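PDB 6SLN: RagA protein from Porphyromonas gingivalis, which probably imports substrates, most likely peptides, across the outer membrane as a TonB-dependent beta-barrel receptor. Local coordinates for residues F291-N296 / R399-F404; M634-T639 / K679-N684; T805-W810 / T824-S829; L929-L934 / Y955-N960. All coordinates share one frame; numbering follows the deposited sequence.

The four contacts sample the barrel wall and the long loops of a TonB-dependent receptor. Contacts 2 and 4 join antiparallel neighbours in the wall, their centres about 38 Å apart, and both carry polar side chains that reach the plug. Contacts 1 and 3, with centres also about 38 Å apart, tie together loop segments that link barrel strands; each has a single bridge, and that of contact 3 belongs to a small sheet separate from the wall. Contacts 1 and 2 lie on opposite sides of the chain's centre, their own centres about 62 Å apart, and contact 4 is the most central, about 20 Å from centre to centre. Phe-501 and Tyr-525, which line the bound phospholipid's pocket, belong to none.

Contact 1: residues F291-N296 / R399-F404; sequences FPVDFN and RYYNPF
Two irregular segments run past each other here with a single backbone bridge, Val-293 with Tyr-401, flanked by two hydrogen bonds: Asp-294 N to Tyr-400 O (2.9 Å, nearly straight at 177°) and Asn-402 N to Pro-292 O (2.7 Å). A side chain adds a third. Asn-402 sets CG anti to its backbone N (chi1 -175°), which brings ND2 to Phe-291 O at 3.2 Å, from above the carbonyl plane; its other amide atom, OD1, accepts from Phe-404 N in an Asx turn. Asp-294 makes a second Asx turn through OD1 and Asn-296 N, so each segment has a local turn closed by its own side chain. At the far end Phe-295 and Tyr-400 run alongside one another. Phe-295 CE1 rests over one face of the Tyr-400 ring, displaced toward its rim, with centroids 5.0 Å apart and planes oblique at 50°. Val-293 CG2 meets the edge of the Tyr-401 ring at CE1, 3.9 Å away. Tyr-400 OH is held by Gln-249 and Tyr-401 OH by Tyr-417 N, while helices 242-252 and 261-276 pack on Phe-295 and Val-293. Such loop-to-loop bridging is consistent with the long extracellular loops of a TonB-dependent barrel.

Contact 2: residues M634-T639 / K679-N684; sequences MSYGTT and KQSQFN
Tyr-636 illustrates how one long side chain can span two positions of the neighbouring strand. Its CB leaves strand 634-639 on the same face as Thr-638, Ser-681 and Phe-683, and CG stands anti to the backbone N (chi1 -179°), so that the ring reaches over strand 679-684. There CD1 meets Phe-683 CB at 3.8 Å, the methylene lying at the edge of the tyrosine ring and in its plane. Further out, CE1 and CZ pass Ser-681 CB, and the tip OH comes 3.3 Å from that same CB. The Phe-683 side chain crosses Tyr-636 at about a right angle, so the two aromatic residues meet ring edge to methylene and do not stack.

Beneath them the strands run antiparallel, with short segment axes at 161°. Paired hydrogen bonds close both ends: Ser-635 N to Asn-684 O (2.7 Å) with its return bond, and Thr-639 N to Gln-680 O (2.7 Å) with Gln-680 N to Thr-639 O (2.8 Å). Midway, Gln-682 N bonds Gly-637 O, while the return bond from Gly-637 N is weak.

The opposite face, bearing Ser-635, Gln-680, Gln-682 and Asn-684, is turned to the plug, where Gln-682 NE2 bonds Lys-187 O. Along the wall, Asn-684 ND2 bonds Asp-701 and Gln-680 OE1 bonds Arg-705, both on strand 696-715. That strand flanks 679-684, and strand 604-614 flanks 634-639.

Contact 3: residues T805-W810 / T824-S829; sequences TGKQLW and TTSQYS
Just beyond the end of its strand, the chain swings Tyr-828 back over the indole of Trp-810, and this aromatic pair dominates an otherwise short backbone pairing. Tyr-828 holds CG anti to its backbone N (chi1 179°), and the side chains cross at about a right angle. Its CB makes a CH-pi contact over the six-membered ring, 3.8 Å from the centroid, while CD1 sits above the centre of the indole. The tyrosine edge therefore faces the indole in an edge-to-face pair, with 4.8 Å between the centroids of the tyrosine ring and the six-membered indole ring and planes at 55°, well short of perpendicular. In the plane of the indole, at its CZ3 edge, lies Ser-826 O, 3.5 Å away. Trp-810 NE1 is hydrogen-bonded to Asp-917, which helps hold the ring's orientation.

The backbones meet in one antiparallel hydrogen-bonded pair, Trp-810 N to Thr-825 O (3.1 Å) and Thr-825 N to Trp-810 O (2.9 Å). Past it the chains diverge, and a water takes over the bridging by donating to Gln-808 O and to Ser-826 O. Leu-809 folds CD2 against Thr-825 O and CD1 toward Thr-824 OG1. Near the start of the segment, Thr-805 OG1 accepts from Lys-807 N in an ST turn.

Strand 792-802 flanks 807-812, with Ala-796 against both aromatic residues: a small antiparallel sheet, with an edge-to-face aromatic pair beside it, within a long loop between barrel strands.

Contact 4: residues L929-L934 / Y955-N960; sequences LKNLKL and YLMARN
Lys-930 and Asn-960 extend in the same direction from neighbouring strands, and their tips join: NZ donates to Asn-960 OD1 on a lone pair in the carbonyl plane, at 3.1 Å. The backbones repeat the link, Asn-960 N reaching Lys-930 O from well above the carbonyl plane. Farther along, the Lys-933 chain bends at chi3 (-95°) so that NZ stands over the centre of the Tyr-955 ring in a cation-pi contact, 4.2 Å from the centroid and 9° off the normal. With CG in the crowded position between backbone N and carbonyl carbon (chi1 62°), Tyr-955 presents that face. Between these ends, Met-957 SD comes 3.8 Å from Asn-931 OD1.

What aligns them is a regular antiparallel ladder, with reciprocal bonds between Leu-932 and Ala-958 and between Leu-934 and Leu-956. Beyond it, the plug meets the polar ends: Gln-123 accepts from Lys-930 NZ, and Asp-120 forms a salt bridge with Arg-959 NH1 and a long, weak ion pair with Lys-930 NZ, which would partly offset the two nearby positive charges. Leu-934 and Leu-956 lie on the opposite face, at the surface. Strand 857-873 flanks 929-934, where Lys-930 and Asn-931 form a classic bulge against Asp-862, and strand 986-996 flanks 955-960.

Contact 1: residues F291-N296 / R399-F404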
loop_
_atom_site.group_PDB
_atom_site.type_symbol
_atom_site.label_atom_id
_atom_site.label_comp_id
_atom_site.label_asym_id
_atom_site.label_seq_id
_atom_site.Cartn_x
_atom_site.Cartn_y
_atom_site.Cartn_z
ATOM N N PHE A 291 31.589 19.003 23.541
ATOM C CA PHE A 291 31.309 19.608 24.840
ATOM C C PHE A 291 29.837 20.011 24.857
ATOM O O PHE A 291 29.496 21.181 24.645
ATOM C CB PHE A 291 32.264 20.775 25.118
ATOM C CG PHE A 291 33.680 20.340 25.307
ATOM C CD1 PHE A 291 34.157 19.999 26.567
ATOM C CD2 PHE A 291 34.523 20.198 24.221
ATOM C CE1 PHE A 291 35.471 19.560 26.750
ATOM C CE2 PHE A 291 35.820 19.764 24.389
ATOM C CZ PHE A 291 36.301 19.453 25.661
ATOM N N PRO A 292 28.929 19.057 25.088
ATOM C CA PRO A 292 27.494 19.387 25.045
ATOM C C PRO A 292 27.041 20.279 26.190
ATOM O O PRO A 292 26.017 20.971 26.067
ATOM C CB PRO A 292 26.824 18.013 25.118
ATOM C CG PRO A 292 27.772 17.194 25.882
ATOM C CD PRO A 292 29.153 17.656 25.476
ATOM N N VAL A 293 27.758 20.277 27.306
ATOM C CA VAL A 293 27.487 21.175 28.419
ATOM C C VAL A 293 28.659 22.136 28.513
ATOM O O VAL A 293 29.800 21.713 28.718
ATOM C CB VAL A 293 27.286 20.411 29.734
ATOM C CG1 VAL A 293 27.200 21.393 30.902
ATOM C CG2 VAL A 293 26.058 19.558 29.643
ATOM N N ASP A 294 28.371 23.427 28.365
ATOM C CA ASP A 294 29.385 24.481 28.336
ATOM C C ASP A 294 28.803 25.721 29.019
ATOM O O ASP A 294 27.968 26.432 28.454
ATOM C CB ASP A 294 29.821 24.777 26.902
ATOM C CG ASP A 294 30.849 25.881 26.823
ATOM O OD1 ASP A 294 31.324 26.355 27.877
ATOM O OD2 ASP A 294 31.174 26.286 25.695
ATOM N N PHE A 295 29.269 25.993 30.228
ATOM C CA PHE A 295 28.856 27.186 30.955
ATOM C C PHE A 295 29.685 28.422 30.622
ATOM O O PHE A 295 29.331 29.521 31.067
ATOM C CB PHE A 295 28.913 26.889 32.448
ATOM C CG PHE A 295 27.957 25.817 32.859
ATOM C CD1 PHE A 295 26.586 26.001 32.689
ATOM C CD2 PHE A 295 28.409 24.633 33.390
ATOM C CE1 PHE A 295 25.693 25.016 33.039
ATOM C CE2 PHE A 295 27.526 23.643 33.747
ATOM C CZ PHE A 295 26.161 23.831 33.571
ATOM N N ASN A 296 30.746 28.281 29.827
ATOM C CA ASN A 296 31.694 29.368 29.613
ATOM C C ASN A 296 31.463 30.095 28.308
ATOM O O ASN A 296 31.905 31.236 28.160
ATOM C CB ASN A 296 33.121 28.827 29.658
ATOM C CG ASN A 296 33.404 28.117 30.952
ATOM O OD1 ASN A 296 33.123 28.645 32.030
ATOM N ND2 ASN A 296 33.916 26.901 30.862
ATOM N N ARG A 399 21.156 28.200 27.252
ATOM C CA ARG A 399 22.277 28.513 26.384
ATOM C C ARG A 399 23.562 27.790 26.776
ATOM O O ARG A 399 24.494 27.762 25.971
ATOM C CB ARG A 399 22.479 30.025 26.357
ATOM C CG ARG A 399 21.759 30.707 25.221
ATOM C CD ARG A 399 20.264 30.667 25.417
ATOM N NE ARG A 399 19.609 31.473 24.403
ATOM C CZ ARG A 399 18.749 30.998 23.518
ATOM N NH1 ARG A 399 18.415 29.708 23.523
ATOM N NH2 ARG A 399 18.230 31.820 22.625
ATOM N N TYR A 400 23.620 27.164 27.949
ATOM C CA TYR A 400 24.758 26.340 28.330
ATOM C C TYR A 400 24.660 24.917 27.801
ATOM O O TYR A 400 25.560 24.107 28.058
ATOM C CB TYR A 400 24.931 26.306 29.852
ATOM C CG TYR A 400 23.675 26.061 30.669
ATOM C CD1 TYR A 400 23.136 24.784 30.811
ATOM C CD2 TYR A 400 23.047 27.110 31.332
ATOM C CE1 TYR A 400 22.009 24.559 31.577
ATOM C CE2 TYR A 400 21.911 26.902 32.099
ATOM C CZ TYR A 400 21.387 25.628 32.218
ATOM O OH TYR A 400 20.244 25.429 32.987
ATOM N N TYR A 401 23.589 24.598 27.089
ATOM C CA TYR A 401 23.468 23.341 26.370
ATOM C C TYR A 401 23.915 23.588 24.942
ATOM O O TYR A 401 23.440 24.521 24.289
ATOM C CB TYR A 401 22.033 22.814 26.400
ATOM C CG TYR A 401 21.700 22.181 27.704
ATOM C CD1 TYR A 401 22.660 21.478 28.413
ATOM C CD2 TYR A 401 20.441 22.329 28.261
ATOM C CE1 TYR A 401 22.365 20.903 29.627
ATOM C CE2 TYR A 401 20.136 21.778 29.484
ATOM C CZ TYR A 401 21.095 21.063 30.166
ATOM O OH TYR A 401 20.770 20.492 31.379
ATOM N N ASN A 402 24.826 22.750 24.462
ATOM C CA ASN A 402 25.565 23.019 23.231
ATOM C C ASN A 402 25.387 21.856 22.274
ATOM O O ASN A 402 25.877 20.745 22.559
ATOM C CB ASN A 402 27.045 23.234 23.536
ATOM C CG ASN A 402 27.847 23.625 22.316
ATOM O OD1 ASN A 402 27.323 24.124 21.322
ATOM N ND2 ASN A 402 29.122 23.400 22.389
ATOM N N PRO A 403 24.708 22.056 21.145
ATOM C CA PRO A 403 24.583 20.982 20.152
ATOM C C PRO A 403 25.682 20.980 19.103
ATOM O O PRO A 403 25.567 20.243 18.124
ATOM C CB PRO A 403 23.220 21.295 19.508
ATOM C CG PRO A 403 23.184 22.819 19.509
ATOM C CD PRO A 403 24.009 23.278 20.716
ATOM N N PHE A 404 26.725 21.789 19.266
ATOM C CA PHE A 404 27.802 21.841 18.290
ATOM C C PHE A 404 29.034 21.137 18.831
ATOM O O PHE A 404 29.227 21.039 20.044
ATOM C CB PHE A 404 28.168 23.279 17.918
ATOM C CG PHE A 404 26.991 24.142 17.498
ATOM C CD1 PHE A 404 26.221 24.794 18.444
ATOM C CD2 PHE A 404 26.696 24.344 16.154
ATOM C CE1 PHE A 404 25.158 25.603 18.055
ATOM C CE2 PHE A 404 25.632 25.160 15.765
ATOM C CZ PHE A 404 24.869 25.789 16.712
#

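Contact 2: residues M634-T639 / K679-N684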
loop_
_atom_site.group_PDB
_atom_site.type_symbol
_atom_site.label_atom_id
_atom_site.label_comp_id
_atom_site.label_asym_id
_atom_site.label_seq_id
_atom_site.Cartn_x
_atom_site.Cartn_y
_atom_site.Cartn_z
ATOM N N MET A 634 -24.533 48.348 -9.071
ATOM C CA MET A 634 -24.964 47.638 -7.880
ATOM C C MET A 634 -25.475 46.250 -8.234
ATOM O O MET A 634 -25.999 46.016 -9.325
ATOM C CB MET A 634 -26.032 48.398 -7.110
ATOM C CG MET A 634 -27.309 48.603 -7.864
ATOM S SD MET A 634 -28.166 49.991 -7.119
ATOM C CE MET A 634 -27.152 51.352 -7.663
ATOM N N SER A 635 -25.318 45.335 -7.279
ATOM C CA SER A 635 -25.683 43.939 -7.420
ATOM C C SER A 635 -26.455 43.499 -6.185
ATOM O O SER A 635 -26.230 43.993 -5.076
ATOM C CB SER A 635 -24.438 43.055 -7.578
ATOM O OG SER A 635 -24.033 42.502 -6.325
ATOM N N TYR A 636 -27.374 42.569 -6.386
ATOM C CA TYR A 636 -27.903 41.805 -5.273
ATOM C C TYR A 636 -28.087 40.373 -5.727
ATOM O O TYR A 636 -28.547 40.121 -6.845
ATOM C CB TYR A 636 -29.229 42.334 -4.752
ATOM C CG TYR A 636 -29.688 41.492 -3.599
ATOM C CD1 TYR A 636 -29.107 41.634 -2.347
ATOM C CD2 TYR A 636 -30.657 40.509 -3.769
ATOM C CE1 TYR A 636 -29.495 40.843 -1.288
ATOM C CE2 TYR A 636 -31.050 39.711 -2.715
ATOM C CZ TYR A 636 -30.460 39.882 -1.475
ATOM O OH TYR A 636 -30.837 39.100 -0.409
ATOM N N GLY A 637 -27.736 39.440 -4.858
ATOM C CA GLY A 637 -27.827 38.054 -5.267
ATOM C C GLY A 637 -27.555 37.121 -4.116
ATOM O O GLY A 637 -27.069 37.526 -3.056
ATOM N N THR A 638 -27.887 35.854 -4.348
ATOM C CA THR A 638 -27.683 34.783 -3.393
ATOM C C THR A 638 -26.674 33.792 -3.947
ATOM O O THR A 638 -26.576 33.587 -5.162
ATOM C CB THR A 638 -28.983 34.046 -3.081
ATOM O OG1 THR A 638 -29.610 33.647 -4.308
ATOM C CG2 THR A 638 -29.900 34.955 -2.325
ATOM N N THR A 639 -25.926 33.182 -3.031
ATOM C CA THR A 639 -24.862 32.253 -3.373
ATOM C C THR A 639 -24.829 31.174 -2.307
ATOM O O THR A 639 -25.143 31.426 -1.139
ATOM C CB THR A 639 -23.495 32.938 -3.437
ATOM O OG1 THR A 639 -23.197 33.492 -2.150
ATOM C CG2 THR A 639 -23.458 34.047 -4.503
ATOM N N LYS A 679 -26.552 29.381 3.051
ATOM C CA LYS A 679 -27.028 30.291 2.021
ATOM C C LYS A 679 -26.611 31.714 2.355
ATOM O O LYS A 679 -26.831 32.199 3.470
ATOM C CB LYS A 679 -28.541 30.161 1.830
ATOM C CG LYS A 679 -28.895 28.864 1.081
ATOM C CD LYS A 679 -30.358 28.750 0.675
ATOM C CE LYS A 679 -31.179 27.963 1.704
ATOM N NZ LYS A 679 -30.621 26.631 2.079
ATOM N N GLN A 680 -25.967 32.351 1.392
ATOM C CA GLN A 680 -25.431 33.682 1.540
ATOM C C GLN A 680 -26.116 34.604 0.550
ATOM O O GLN A 680 -26.509 34.187 -0.542
ATOM C CB GLN A 680 -23.923 33.700 1.304
ATOM C CG GLN A 680 -23.134 33.311 2.534
ATOM C CD GLN A 680 -21.633 33.448 2.371
ATOM O OE1 GLN A 680 -21.137 34.324 1.649
ATOM N NE2 GLN A 680 -20.898 32.561 3.031
ATOM N N SER A 681 -26.268 35.860 0.954
ATOM C CA SER A 681 -26.675 36.918 0.053
ATOM C C SER A 681 -25.637 38.025 0.128
ATOM O O SER A 681 -24.918 38.147 1.119
ATOM C CB SER A 681 -28.065 37.457 0.404
ATOM O OG SER A 681 -28.047 38.108 1.657
ATOM N N GLN A 682 -25.556 38.831 -0.930
ATOM C CA GLN A 682 -24.605 39.939 -0.940
ATOM C C GLN A 682 -25.175 41.086 -1.758
ATOM O O GLN A 682 -25.344 40.967 -2.976
ATOM C CB GLN A 682 -23.255 39.515 -1.496
ATOM C CG GLN A 682 -22.155 40.482 -1.126
ATOM C CD GLN A 682 -20.970 40.406 -2.056
ATOM O OE1 GLN A 682 -20.553 41.415 -2.617
ATOM N NE2 GLN A 682 -20.413 39.213 -2.220
ATOM N N PHE A 683 -25.444 42.196 -1.081
ATOM C CA PHE A 683 -25.753 43.453 -1.737
ATOM C C PHE A 683 -24.453 44.225 -1.918
ATOM O O PHE A 683 -23.643 44.310 -0.989
ATOM C CB PHE A 683 -26.757 44.251 -0.908
ATOM C CG PHE A 683 -26.882 45.682 -1.320
ATOM C CD1 PHE A 683 -27.398 46.021 -2.557
ATOM C CD2 PHE A 683 -26.488 46.697 -0.463
ATOM C CE1 PHE A 683 -27.521 47.354 -2.930
ATOM C CE2 PHE A 683 -26.603 48.030 -0.829
ATOM C CZ PHE A 683 -27.121 48.358 -2.063
ATOM N N ASN A 684 -24.236 44.753 -3.117
ATOM C CA ASN A 684 -22.993 45.443 -3.419
ATOM C C ASN A 684 -23.303 46.675 -4.241
ATOM O O ASN A 684 -24.017 46.584 -5.238
ATOM C CB ASN A 684 -22.018 44.546 -4.185
ATOM C CG ASN A 684 -20.637 45.145 -4.271
ATOM O OD1 ASN A 684 -19.756 44.817 -3.482
ATOM N ND2 ASN A 684 -20.454 46.076 -5.201
#

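Contact 3: residues T805-W810 / T824-S829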
loop_
_atom_site.group_PDB
_atom_site.type_symbol
_atom_site.label_atom_id
_atom_site.label_comp_id
_atom_site.label_asym_id
_atom_site.label_seq_id
_atom_site.Cartn_x
_atom_site.Cartn_y
_atom_site.Cartn_z
ATOM N N THR A 805 2.973 42.794 47.715
ATOM C CA THR A 805 3.084 41.335 47.736
ATOM C C THR A 805 3.877 40.758 46.572
ATOM O O THR A 805 4.447 39.672 46.720
ATOM C CB THR A 805 1.688 40.666 47.715
ATOM O OG1 THR A 805 0.989 40.983 46.482
ATOM C CG2 THR A 805 0.859 41.131 48.864
ATOM N N GLY A 806 3.920 41.412 45.421
ATOM C CA GLY A 806 4.428 40.779 44.230
ATOM C C GLY A 806 3.440 39.897 43.497
ATOM O O GLY A 806 3.843 39.184 42.570
ATOM N N LYS A 807 2.164 39.928 43.865
ATOM C CA LYS A 807 1.191 39.049 43.243
ATOM C C LYS A 807 0.610 39.689 41.993
ATOM O O LYS A 807 0.511 40.908 41.881
ATOM C CB LYS A 807 0.072 38.716 44.228
ATOM C CG LYS A 807 0.509 37.844 45.401
ATOM C CD LYS A 807 -0.683 37.465 46.287
ATOM C CE LYS A 807 -0.324 36.326 47.241
ATOM N NZ LYS A 807 1.162 36.182 47.420
ATOM N N GLN A 808 0.215 38.846 41.051
ATOM C CA GLN A 808 -0.443 39.324 39.849
ATOM C C GLN A 808 -1.857 39.799 40.160
ATOM O O GLN A 808 -2.499 39.361 41.119
ATOM C CB GLN A 808 -0.482 38.226 38.792
ATOM C CG GLN A 808 0.885 37.777 38.389
ATOM C CD GLN A 808 0.847 36.889 37.207
ATOM O OE1 GLN A 808 0.638 35.687 37.342
ATOM N NE2 GLN A 808 1.046 37.463 36.026
ATOM N N LEU A 809 -2.341 40.703 39.316
ATOM C CA LEU A 809 -3.611 41.365 39.533
ATOM C C LEU A 809 -4.410 41.389 38.236
ATOM O O LEU A 809 -3.851 41.556 37.145
ATOM C CB LEU A 809 -3.393 42.789 40.069
ATOM C CG LEU A 809 -2.999 42.903 41.551
ATOM C CD1 LEU A 809 -3.101 44.338 42.073
ATOM C CD2 LEU A 809 -3.838 41.977 42.414
ATOM N N TRP A 810 -5.720 41.215 38.363
ATOM C CA TRP A 810 -6.632 41.343 37.240
ATOM C C TRP A 810 -7.793 42.246 37.628
ATOM O O TRP A 810 -8.172 42.336 38.801
ATOM C CB TRP A 810 -7.163 39.970 36.770
ATOM C CG TRP A 810 -6.078 39.048 36.348
ATOM C CD1 TRP A 810 -5.603 38.865 35.083
ATOM C CD2 TRP A 810 -5.311 38.186 37.196
ATOM N NE1 TRP A 810 -4.588 37.926 35.086
ATOM C CE2 TRP A 810 -4.387 37.500 36.373
ATOM C CE3 TRP A 810 -5.308 37.932 38.573
ATOM C CZ2 TRP A 810 -3.476 36.576 36.884
ATOM C CZ3 TRP A 810 -4.405 37.013 39.080
ATOM C CH2 TRP A 810 -3.498 36.348 38.237
ATOM N N THR A 824 -9.481 45.475 41.452
ATOM C CA THR A 824 -8.515 44.440 41.136
ATOM C C THR A 824 -8.671 43.276 42.107
ATOM O O THR A 824 -9.273 43.398 43.173
ATOM C CB THR A 824 -7.074 44.989 41.172
ATOM O OG1 THR A 824 -6.712 45.381 42.504
ATOM C CG2 THR A 824 -6.939 46.179 40.237
ATOM N N THR A 825 -8.131 42.128 41.717
ATOM C CA THR A 825 -8.110 40.989 42.616
ATOM C C THR A 825 -6.815 40.219 42.392
ATOM O O THR A 825 -6.262 40.220 41.287
ATOM C CB THR A 825 -9.335 40.092 42.399
ATOM O OG1 THR A 825 -9.328 39.044 43.365
ATOM C CG2 THR A 825 -9.328 39.482 41.005
ATOM N N SER A 826 -6.318 39.581 43.458
ATOM C CA SER A 826 -5.217 38.639 43.309
ATOM C C SER A 826 -5.683 37.207 43.050
ATOM O O SER A 826 -4.921 36.422 42.467
ATOM C CB SER A 826 -4.318 38.655 44.544
ATOM O OG SER A 826 -4.652 37.613 45.441
ATOM N N GLN A 827 -6.902 36.845 43.464
ATOM C CA GLN A 827 -7.445 35.514 43.195
ATOM C C GLN A 827 -7.971 35.482 41.765
ATOM O O GLN A 827 -8.966 36.147 41.449
ATOM C CB GLN A 827 -8.545 35.152 44.191
ATOM C CG GLN A 827 -8.159 35.327 45.651
ATOM C CD GLN A 827 -8.780 34.280 46.561
ATOM O OE1 GLN A 827 -9.890 33.812 46.316
ATOM N NE2 GLN A 827 -8.062 33.912 47.620
ATOM N N TYR A 828 -7.298 34.717 40.901
ATOM C CA TYR A 828 -7.698 34.558 39.507
ATOM C C TYR A 828 -8.757 33.463 39.374
ATOM O O TYR A 828 -8.685 32.428 40.043
ATOM C CB TYR A 828 -6.486 34.211 38.628
ATOM C CG TYR A 828 -6.843 34.014 37.172
ATOM C CD1 TYR A 828 -7.011 35.103 36.336
ATOM C CD2 TYR A 828 -7.064 32.740 36.641
ATOM C CE1 TYR A 828 -7.377 34.943 35.010
ATOM C CE2 TYR A 828 -7.426 32.566 35.309
ATOM C CZ TYR A 828 -7.576 33.678 34.492
ATOM O OH TYR A 828 -7.923 33.556 33.160
ATOM N N SER A 829 -9.744 33.689 38.507
ATOM C CA SER A 829 -10.681 32.626 38.167
ATOM C C SER A 829 -11.231 32.849 36.768
ATOM O O SER A 829 -11.078 33.923 36.179
ATOM C CB SER A 829 -11.847 32.540 39.149
ATOM O OG SER A 829 -12.909 33.352 38.695
HETATM O O HOH W 1 -1.985 36.791 42.261
#

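Contact 4: residues L929-L934 / Y955-N960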
loop_
_atom_site.group_PDB
_atom_site.type_symbol
_atom_site.label_atom_id
_atom_site.label_comp_id
_atom_site.label_asym_id
_atom_site.label_seq_id
_atom_site.Cartn_x
_atom_site.Cartn_y
_atom_site.Cartn_z
ATOM N N LEU A 929 6.912 45.070 3.342
ATOM C CA LEU A 929 7.433 45.272 1.998
ATOM C C LEU A 929 7.507 43.895 1.371
ATOM O O LEU A 929 8.439 43.137 1.632
ATOM C CB LEU A 929 8.796 45.952 2.041
ATOM C CG LEU A 929 9.469 46.191 0.696
ATOM C CD1 LEU A 929 8.498 46.821 -0.287
ATOM C CD2 LEU A 929 10.713 47.057 0.859
ATOM N N LYS A 930 6.490 43.535 0.588
ATOM C CA LYS A 930 6.409 42.172 0.069
ATOM C C LYS A 930 7.387 41.945 -1.070
ATOM O O LYS A 930 8.018 40.889 -1.149
ATOM C CB LYS A 930 4.990 41.866 -0.391
ATOM C CG LYS A 930 4.046 41.588 0.733
ATOM C CD LYS A 930 3.338 40.275 0.514
ATOM C CE LYS A 930 4.131 39.101 1.085
ATOM N NZ LYS A 930 3.963 38.991 2.556
ATOM N N ASN A 931 7.554 42.930 -1.935
ATOM C CA ASN A 931 8.366 42.750 -3.121
ATOM C C ASN A 931 9.110 44.042 -3.400
ATOM O O ASN A 931 8.511 45.121 -3.397
ATOM C CB ASN A 931 7.479 42.353 -4.312
ATOM C CG ASN A 931 8.257 42.170 -5.592
ATOM O OD1 ASN A 931 8.782 41.095 -5.857
ATOM N ND2 ASN A 931 8.320 43.220 -6.407
ATOM N N LEU A 932 10.414 43.933 -3.603
ATOM C CA LEU A 932 11.229 45.028 -4.105
ATOM C C LEU A 932 12.086 44.459 -5.222
ATOM O O LEU A 932 12.696 43.393 -5.062
ATOM C CB LEU A 932 12.083 45.648 -2.995
ATOM C CG LEU A 932 12.814 46.957 -3.310
ATOM C CD1 LEU A 932 11.859 48.121 -3.525
ATOM C CD2 LEU A 932 13.786 47.256 -2.185
ATOM N N LYS A 933 12.094 45.126 -6.370
ATOM C CA LYS A 933 12.795 44.577 -7.521
ATOM C C LYS A 933 13.421 45.700 -8.327
ATOM O O LYS A 933 12.727 46.615 -8.781
ATOM C CB LYS A 933 11.858 43.738 -8.397
ATOM C CG LYS A 933 12.515 43.177 -9.650
ATOM C CD LYS A 933 11.490 42.593 -10.609
ATOM C CE LYS A 933 11.326 41.100 -10.413
ATOM N NZ LYS A 933 10.860 40.398 -11.654
ATOM N N LEU A 934 14.734 45.634 -8.479
ATOM C CA LEU A 934 15.456 46.448 -9.437
ATOM C C LEU A 934 15.647 45.611 -10.695
ATOM O O LEU A 934 16.226 44.521 -10.635
ATOM C CB LEU A 934 16.800 46.893 -8.866
ATOM C CG LEU A 934 17.603 47.738 -9.842
ATOM C CD1 LEU A 934 16.976 49.119 -9.935
ATOM C CD2 LEU A 934 19.046 47.822 -9.411
ATOM N N TYR A 955 17.623 41.251 -13.077
ATOM C CA TYR A 955 16.918 41.874 -11.972
ATOM C C TYR A 955 17.501 41.418 -10.647
ATOM O O TYR A 955 18.046 40.315 -10.523
ATOM C CB TYR A 955 15.420 41.573 -11.984
ATOM C CG TYR A 955 15.049 40.106 -11.839
ATOM C CD1 TYR A 955 15.002 39.485 -10.591
ATOM C CD2 TYR A 955 14.710 39.347 -12.957
ATOM C CE1 TYR A 955 14.642 38.140 -10.471
ATOM C CE2 TYR A 955 14.347 38.018 -12.845
ATOM C CZ TYR A 955 14.316 37.415 -11.607
ATOM O OH TYR A 955 13.953 36.087 -11.524
ATOM N N LEU A 956 17.349 42.285 -9.656
ATOM C CA LEU A 956 17.689 42.005 -8.272
ATOM C C LEU A 956 16.414 42.118 -7.445
ATOM O O LEU A 956 15.695 43.118 -7.540
ATOM C CB LEU A 956 18.747 42.987 -7.778
ATOM C CG LEU A 956 19.945 42.438 -7.025
ATOM C CD1 LEU A 956 20.381 41.138 -7.661
ATOM C CD2 LEU A 956 21.057 43.486 -7.041
ATOM N N MET A 957 16.130 41.102 -6.639
ATOM C CA MET A 957 14.817 41.019 -6.022
ATOM C C MET A 957 14.913 40.630 -4.551
ATOM O O MET A 957 15.763 39.825 -4.161
ATOM C CB MET A 957 13.933 40.016 -6.768
ATOM C CG MET A 957 12.481 40.207 -6.463
ATOM S SD MET A 957 11.618 38.688 -6.674
ATOM C CE MET A 957 12.468 37.733 -5.454
ATOM N N ALA A 958 14.026 41.205 -3.742
ATOM C CA ALA A 958 13.854 40.829 -2.345
ATOM C C ALA A 958 12.376 40.583 -2.051
ATOM O O ALA A 958 11.506 41.304 -2.556
ATOM C CB ALA A 958 14.403 41.920 -1.413
ATOM N N ARG A 959 12.085 39.563 -1.245
ATOM C CA ARG A 959 10.727 39.304 -0.767
ATOM C C ARG A 959 10.716 39.404 0.750
ATOM O O ARG A 959 11.591 38.832 1.414
ATOM C CB ARG A 959 10.190 37.923 -1.190
ATOM C CG ARG A 959 8.731 37.678 -0.717
ATOM C CD ARG A 959 8.172 36.264 -1.051
ATOM N NE ARG A 959 8.326 35.369 0.087
ATOM C CZ ARG A 959 7.330 34.975 0.866
ATOM N NH1 ARG A 959 6.111 35.391 0.597
ATOM N NH2 ARG A 959 7.551 34.170 1.908
ATOM N N ASN A 960 9.714 40.120 1.287
ATOM C CA ASN A 960 9.593 40.387 2.728
ATOM C C ASN A 960 10.849 41.057 3.290
ATOM O O ASN A 960 11.290 40.760 4.402
ATOM C CB ASN A 960 9.271 39.110 3.505
ATOM C CG ASN A 960 7.860 38.613 3.264
ATOM O OD1 ASN A 960 7.005 39.348 2.767
ATOM N ND2 ASN A 960 7.611 37.355 3.615
#